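Local coordinates for putative two-component sensor histidine kinase protein (Sinorhizobium meliloti, PDB 3HCY), which probably acts as a sensor histidine kinase that transfers phosphate from ATP to a protein histidine, the crystallised piece being its GAF domain, at residues N20-S25 against Y111-H116; R41-H46 against V86-A91. All coordinates share one frame; numbering follows the deposited sequence.

Contact 1: residues N20-S25 against Y111-H116; sequences NCDRAS and YYDRPH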
loop_
_atom_site.group_PDB
_atom_site.type_symbol
_atom_site.label_atom_id
_atom_site.label_comp_id
_atom_site.label_asym_id
_atom_site.label_seq_id
_atom_site.Cartn_x
_atom_site.Cartn_y
_atom_site.Cartn_z
ATOM N N ASN A 20 -3.633 2.235 -13.570
ATOM C CA ASN A 20 -4.380 2.322 -14.843
ATOM C C ASN A 20 -4.515 0.982 -15.734
ATOM O O ASN A 20 -4.166 0.935 -16.934
ATOM C CB ASN A 20 -3.789 3.431 -15.728
ATOM C CG ASN A 20 -4.626 3.645 -16.980
ATOM O OD1 ASN A 20 -5.414 2.763 -17.396
ATOM N ND2 ASN A 20 -4.532 4.870 -17.548
ATOM N N CYS A 21 -5.013 -0.090 -15.116
ATOM C CA CYS A 21 -5.363 -1.315 -15.784
ATOM C C CYS A 21 -6.882 -1.307 -15.847
ATOM O O CYS A 21 -7.517 -0.357 -15.399
ATOM C CB CYS A 21 -4.840 -2.510 -14.970
ATOM S SG CYS A 21 -5.226 -2.439 -13.144
ATOM N N ASP A 22 -7.463 -2.374 -16.374
ATOM C CA ASP A 22 -8.859 -2.378 -16.752
ATOM C C ASP A 22 -9.833 -2.917 -15.710
ATOM O O ASP A 22 -11.020 -2.542 -15.699
ATOM C CB ASP A 22 -8.965 -3.175 -18.047
ATOM C CG ASP A 22 -8.375 -2.436 -19.193
ATOM O OD1 ASP A 22 -8.132 -1.215 -19.094
ATOM O OD2 ASP A 22 -8.147 -3.120 -20.216
ATOM N N ARG A 23 -9.308 -3.859 -14.920
ATOM C CA ARG A 23 -10.025 -4.576 -13.893
ATOM C C ARG A 23 -8.937 -5.076 -12.968
ATOM O O ARG A 23 -7.769 -5.145 -13.384
ATOM C CB ARG A 23 -10.805 -5.785 -14.440
ATOM C CG ARG A 23 -11.238 -5.766 -15.900
ATOM C CD ARG A 23 -11.697 -7.140 -16.326
ATOM N NE ARG A 23 -12.035 -7.251 -17.742
ATOM C CZ ARG A 23 -13.185 -7.757 -18.216
ATOM N NH1 ARG A 23 -14.130 -8.209 -17.384
ATOM N NH2 ARG A 23 -13.406 -7.826 -19.543
ATOM N N ALA A 24 -9.319 -5.410 -11.737
ATOM C CA ALA A 24 -8.415 -5.917 -10.733
ATOM C C ALA A 24 -9.152 -6.846 -9.680
ATOM O O ALA A 24 -10.396 -6.822 -9.534
ATOM C CB ALA A 24 -7.706 -4.761 -10.065
ATOM N N SER A 25 -8.383 -7.681 -8.962
ATOM C CA SER A 25 -8.977 -8.549 -7.939
ATOM C C SER A 25 -7.998 -8.919 -6.837
ATOM O O SER A 25 -6.774 -8.803 -7.028
ATOM C CB SER A 25 -9.418 -9.825 -8.604
ATOM O OG SER A 25 -8.303 -10.446 -9.258
ATOM N N TYR A 111 -5.809 -6.972 -14.587
ATOM C CA TYR A 111 -6.315 -7.521 -15.834
ATOM C C TYR A 111 -6.325 -6.381 -16.850
ATOM O O TYR A 111 -6.562 -5.215 -16.487
ATOM C CB TYR A 111 -7.738 -8.037 -15.648
ATOM C CG TYR A 111 -7.897 -9.079 -14.573
ATOM C CD1 TYR A 111 -7.556 -10.405 -14.803
ATOM C CD2 TYR A 111 -8.422 -8.761 -13.318
ATOM C CE1 TYR A 111 -7.718 -11.393 -13.809
ATOM C CE2 TYR A 111 -8.586 -9.755 -12.319
ATOM C CZ TYR A 111 -8.236 -11.049 -12.588
ATOM O OH TYR A 111 -8.357 -12.019 -11.644
ATOM N N TYR A 112 -6.050 -6.706 -18.103
ATOM C CA TYR A 112 -6.135 -5.737 -19.185
ATOM C C TYR A 112 -6.933 -6.352 -20.320
ATOM O O TYR A 112 -6.640 -7.489 -20.738
ATOM C CB TYR A 112 -4.753 -5.373 -19.696
ATOM C CG TYR A 112 -3.904 -4.652 -18.678
ATOM C CD1 TYR A 112 -3.759 -3.271 -18.716
ATOM C CD2 TYR A 112 -3.230 -5.360 -17.684
ATOM C CE1 TYR A 112 -2.962 -2.619 -17.821
ATOM C CE2 TYR A 112 -2.448 -4.705 -16.761
ATOM C CZ TYR A 112 -2.312 -3.337 -16.835
ATOM O OH TYR A 112 -1.525 -2.683 -15.890
ATOM N N ASP A 113 -7.934 -5.615 -20.804
ATOM C CA ASP A 113 -8.833 -6.092 -21.853
ATOM C C ASP A 113 -8.150 -6.214 -23.264
ATOM O O ASP A 113 -8.709 -6.791 -24.186
ATOM C CB ASP A 113 -10.024 -5.132 -21.966
ATOM C CG ASP A 113 -10.866 -5.077 -20.728
ATOM O OD1 ASP A 113 -10.877 -6.105 -20.027
ATOM O OD2 ASP A 113 -11.522 -4.014 -20.494
ATOM N N ARG A 114 -6.984 -5.617 -23.452
ATOM C CA ARG A 114 -6.200 -5.821 -24.688
ATOM C C ARG A 114 -4.774 -6.114 -24.232
ATOM O O ARG A 114 -4.411 -5.864 -23.073
ATOM C CB ARG A 114 -6.260 -4.633 -25.673
ATOM C CG ARG A 114 -5.603 -3.369 -25.141
ATOM C CD ARG A 114 -5.723 -2.115 -26.056
ATOM N NE ARG A 114 -5.047 -0.898 -25.563
ATOM C CZ ARG A 114 -5.550 -0.022 -24.673
ATOM N NH1 ARG A 114 -6.757 -0.211 -24.099
ATOM N NH2 ARG A 114 -4.839 1.061 -24.331
ATOM N N PRO A 115 -3.974 -6.703 -25.121
ATOM C CA PRO A 115 -2.595 -7.034 -24.791
ATOM C C PRO A 115 -1.837 -5.922 -24.099
ATOM O O PRO A 115 -2.113 -4.743 -24.304
ATOM C CB PRO A 115 -1.983 -7.310 -26.149
ATOM C CG PRO A 115 -3.101 -7.924 -26.927
ATOM C CD PRO A 115 -4.378 -7.301 -26.411
ATOM N N HIS A 116 -0.867 -6.322 -23.294
ATOM C CA HIS A 116 -0.175 -5.376 -22.460
ATOM C C HIS A 116 1.232 -5.860 -22.016
ATOM O O HIS A 116 1.374 -6.895 -21.366
ATOM C CB HIS A 116 -1.081 -5.067 -21.255
ATOM C CG HIS A 116 -0.512 -4.069 -20.314
ATOM N ND1 HIS A 116 0.387 -4.418 -19.328
ATOM C CD2 HIS A 116 -0.717 -2.741 -20.190
ATOM C CE1 HIS A 116 0.712 -3.343 -18.633
ATOM N NE2 HIS A 116 0.059 -2.312 -19.138
HETATM O O HOH W 1 -12.726 -3.231 -17.954
#
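A classic beta bulge joins R23 and D22 to Y111 where strand 23-29 starts beside the end of strand 104-112. Y111 O takes both amides of the bulge: D22 N at 3.0 Å, with the C=O pointing almost straight at it (164°), and R23 N in a weaker, longer bond. Y111 N returns a bond to R23 O, completing the antiparallel hydrogen-bonded pair R23-Y111. These are two neighbouring strands in the antiparallel sheet of the GAF domain, and R23 and Y111 put their side chains on the same face of it. On that face the R23 chain, extended from CG to NE, crosses the Y111 side chain at about a right angle and brings NE to D113 OD1 (2.8 Å). This salt bridge uses the syn lone pair of OD1 and lies near the guanidinium plane, although the carboxylate stands almost perpendicular to that plane (89°); NH2 adds a weak bond to the same oxygen. D22 OD2 accepts D113 N on its anti lone pair, while a water donates to both D22 O and D113 OD2. At the far end of the Y111 ring, OH and S25 OG share a hydrogen bond of 2.9 Å. The Y112 ring is sandwiched: C21 CB makes a CH-pi contact over one face, 3.6 Å from the ring centroid, and H116 CD2 lies over the opposite face near the rim.

Contact 2: residues R41-H46 against V86-A91; sequences RGLSEH and VGEGIA
E88 reaches S44 with both carboxylate oxygens, OE1 accepting S44 OG at 2.9 Å and OE2 accepting S44 N at 3.1 Å. The hydroxyl meets OE1 on its syn side, 21° out of the carboxylate plane, whereas the amide comes to OE2 from well above that plane, 42° out of it. S44 is the N-cap of helix 45-50, its OG also bonded to Y47 N, so the carboxylate sits at the start of one helix while its backbone lies at the C-terminal end of another, helix 79-88. A negative group here would probably be favoured by the dipole of helix 45-50. The E88 chain leaves the backbone with CG anti to N (chi1 179°) and then bends at chi2. Just past E88 the backbone turns through a Schellman motif in which G89, with positive phi, is the first residue to leave the helix and G89 N bonds back to V86 O. Further out, R23 NH1 forms a salt bridge with E88 OE2 and a hydrogen bond with G42 O, tying the carboxylate to the loop that leads from strand 35-41 to S44. L43 and I90 both rest on Y111 of the sheet, and their side chains cross at about a right angle, L43 CD2 meeting I90 CD1 at 4.0 Å.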
loop_
_atom_site.group_PDB
_atom_site.type_symbol
_atom_site.label_atom_id
_atom_site.label_comp_id
_atom_site.label_asym_id
_atom_site.label_seq_id
_atom_site.Cartn_x
_atom_site.Cartn_y
_atom_site.Cartn_z
ATOM N N ARG A 41 -12.969 -5.724 -9.032
ATOM C CA ARG A 41 -13.766 -5.009 -10.034
ATOM C C ARG A 41 -13.167 -5.058 -11.403
ATOM O O ARG A 41 -11.990 -5.254 -11.493
ATOM C CB ARG A 41 -13.893 -3.545 -9.650
ATOM C CG ARG A 41 -12.736 -2.840 -9.070
ATOM C CD ARG A 41 -13.320 -1.863 -7.967
ATOM N NE ARG A 41 -12.416 -0.805 -7.455
ATOM C CZ ARG A 41 -12.438 -0.261 -6.232
ATOM N NH1 ARG A 41 -13.249 -0.681 -5.276
ATOM N NH2 ARG A 41 -11.564 0.681 -5.951
ATOM N N GLY A 42 -13.888 -4.903 -12.499
ATOM C CA GLY A 42 -15.172 -5.426 -12.778
ATOM C C GLY A 42 -14.828 -6.773 -13.467
ATOM O O GLY A 42 -14.653 -6.852 -14.663
ATOM N N LEU A 43 -14.576 -7.785 -12.639
ATOM C CA LEU A 43 -14.782 -9.162 -12.996
ATOM C C LEU A 43 -16.248 -9.464 -12.710
ATOM O O LEU A 43 -16.849 -8.927 -11.764
ATOM C CB LEU A 43 -13.917 -10.094 -12.116
ATOM C CG LEU A 43 -12.404 -9.879 -12.282
ATOM C CD1 LEU A 43 -11.583 -10.870 -11.466
ATOM C CD2 LEU A 43 -11.997 -9.909 -13.763
ATOM N N SER A 44 -16.811 -10.364 -13.513
ATOM C CA SER A 44 -18.125 -10.895 -13.210
ATOM C C SER A 44 -17.967 -12.087 -12.224
ATOM O O SER A 44 -16.913 -12.761 -12.172
ATOM C CB SER A 44 -18.789 -11.362 -14.486
ATOM O OG SER A 44 -18.112 -12.526 -14.881
ATOM N N GLU A 45 -19.054 -12.364 -11.502
ATOM C CA GLU A 45 -19.162 -13.559 -10.683
ATOM C C GLU A 45 -19.044 -14.809 -11.506
ATOM O O GLU A 45 -18.383 -15.762 -11.125
ATOM C CB GLU A 45 -20.477 -13.516 -9.979
ATOM C CG GLU A 45 -20.427 -12.445 -8.888
ATOM C CD GLU A 45 -21.760 -12.165 -8.209
ATOM O OE1 GLU A 45 -22.826 -12.676 -8.658
ATOM O OE2 GLU A 45 -21.725 -11.419 -7.200
ATOM N N HIS A 46 -19.621 -14.780 -12.690
ATOM C CA HIS A 46 -19.464 -15.893 -13.579
ATOM C C HIS A 46 -18.007 -16.211 -13.698
ATOM O O HIS A 46 -17.620 -17.350 -13.543
ATOM C CB HIS A 46 -20.021 -15.566 -14.927
ATOM C CG HIS A 46 -19.980 -16.712 -15.877
ATOM N ND1 HIS A 46 -20.915 -17.730 -15.855
ATOM C CD2 HIS A 46 -19.139 -16.989 -16.909
ATOM C CE1 HIS A 46 -20.645 -18.588 -16.833
ATOM N NE2 HIS A 46 -19.567 -18.167 -17.480
ATOM N N VAL A 86 -10.663 -15.348 -21.926
ATOM C CA VAL A 86 -11.078 -14.642 -23.098
ATOM C C VAL A 86 -12.601 -14.425 -23.093
ATOM O O VAL A 86 -13.069 -13.334 -23.346
ATOM C CB VAL A 86 -10.474 -15.261 -24.452
ATOM C CG1 VAL A 86 -11.017 -14.584 -25.611
ATOM C CG2 VAL A 86 -8.967 -15.343 -24.425
ATOM N N GLY A 87 -13.386 -15.403 -22.702
ATOM C CA GLY A 87 -14.815 -15.164 -22.685
ATOM C C GLY A 87 -15.240 -14.089 -21.721
ATOM O O GLY A 87 -16.300 -13.455 -21.910
ATOM N N GLU A 88 -14.431 -13.897 -20.680
ATOM C CA GLU A 88 -14.631 -12.775 -19.752
ATOM C C GLU A 88 -14.279 -11.465 -20.407
ATOM O O GLU A 88 -14.703 -10.403 -19.961
ATOM C CB GLU A 88 -13.784 -12.959 -18.478
ATOM C CG GLU A 88 -13.873 -11.838 -17.392
ATOM C CD GLU A 88 -15.251 -11.654 -16.801
ATOM O OE1 GLU A 88 -16.008 -12.623 -16.836
ATOM O OE2 GLU A 88 -15.586 -10.542 -16.319
ATOM N N GLY A 89 -13.515 -11.525 -21.488
ATOM C CA GLY A 89 -13.128 -10.319 -22.196
ATOM C C GLY A 89 -11.732 -9.817 -21.870
ATOM O O GLY A 89 -11.423 -8.697 -22.254
ATOM N N ILE A 90 -10.902 -10.635 -21.197
ATOM C CA ILE A 90 -9.540 -10.257 -20.740
ATOM C C ILE A 90 -8.448 -10.764 -21.714
ATOM O O ILE A 90 -8.531 -11.909 -22.187
ATOM C CB ILE A 90 -9.246 -10.894 -19.353
ATOM C CG1 ILE A 90 -10.130 -10.262 -18.285
ATOM C CG2 ILE A 90 -7.727 -10.884 -18.989
ATOM C CD1 ILE A 90 -10.532 -11.261 -17.176
ATOM N N ALA A 91 -7.430 -9.930 -21.984
ATOM C CA ALA A 91 -6.328 -10.219 -22.919
ATOM C C ALA A 91 -4.955 -10.348 -22.194
ATOM O O ALA A 91 -4.001 -10.943 -22.713
ATOM C CB ALA A 91 -6.255 -9.085 -23.981
#

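Contact 2 is nested within the chain loop that contact 1 closes, and their centres lie about 10 Å apart on the same side of the domain's centre. Two backbone approaches join them: A24 N lies 2.7 Å from R41 O, where strand 23-29 runs beside strand 35-41, and A91 N lies 2.9 Å from Y112 O, both probable hydrogen bonds. R23 connects the two through its guanidinium, which divides its partners between D113 in contact 1 and E88 and G42 in contact 2. The Y111 ring of contact 1 also packs against contact 2, its CE2 lying 3.3 Å from L43 CD1; both strand-helix connections of contact 2 lie beside this side chain.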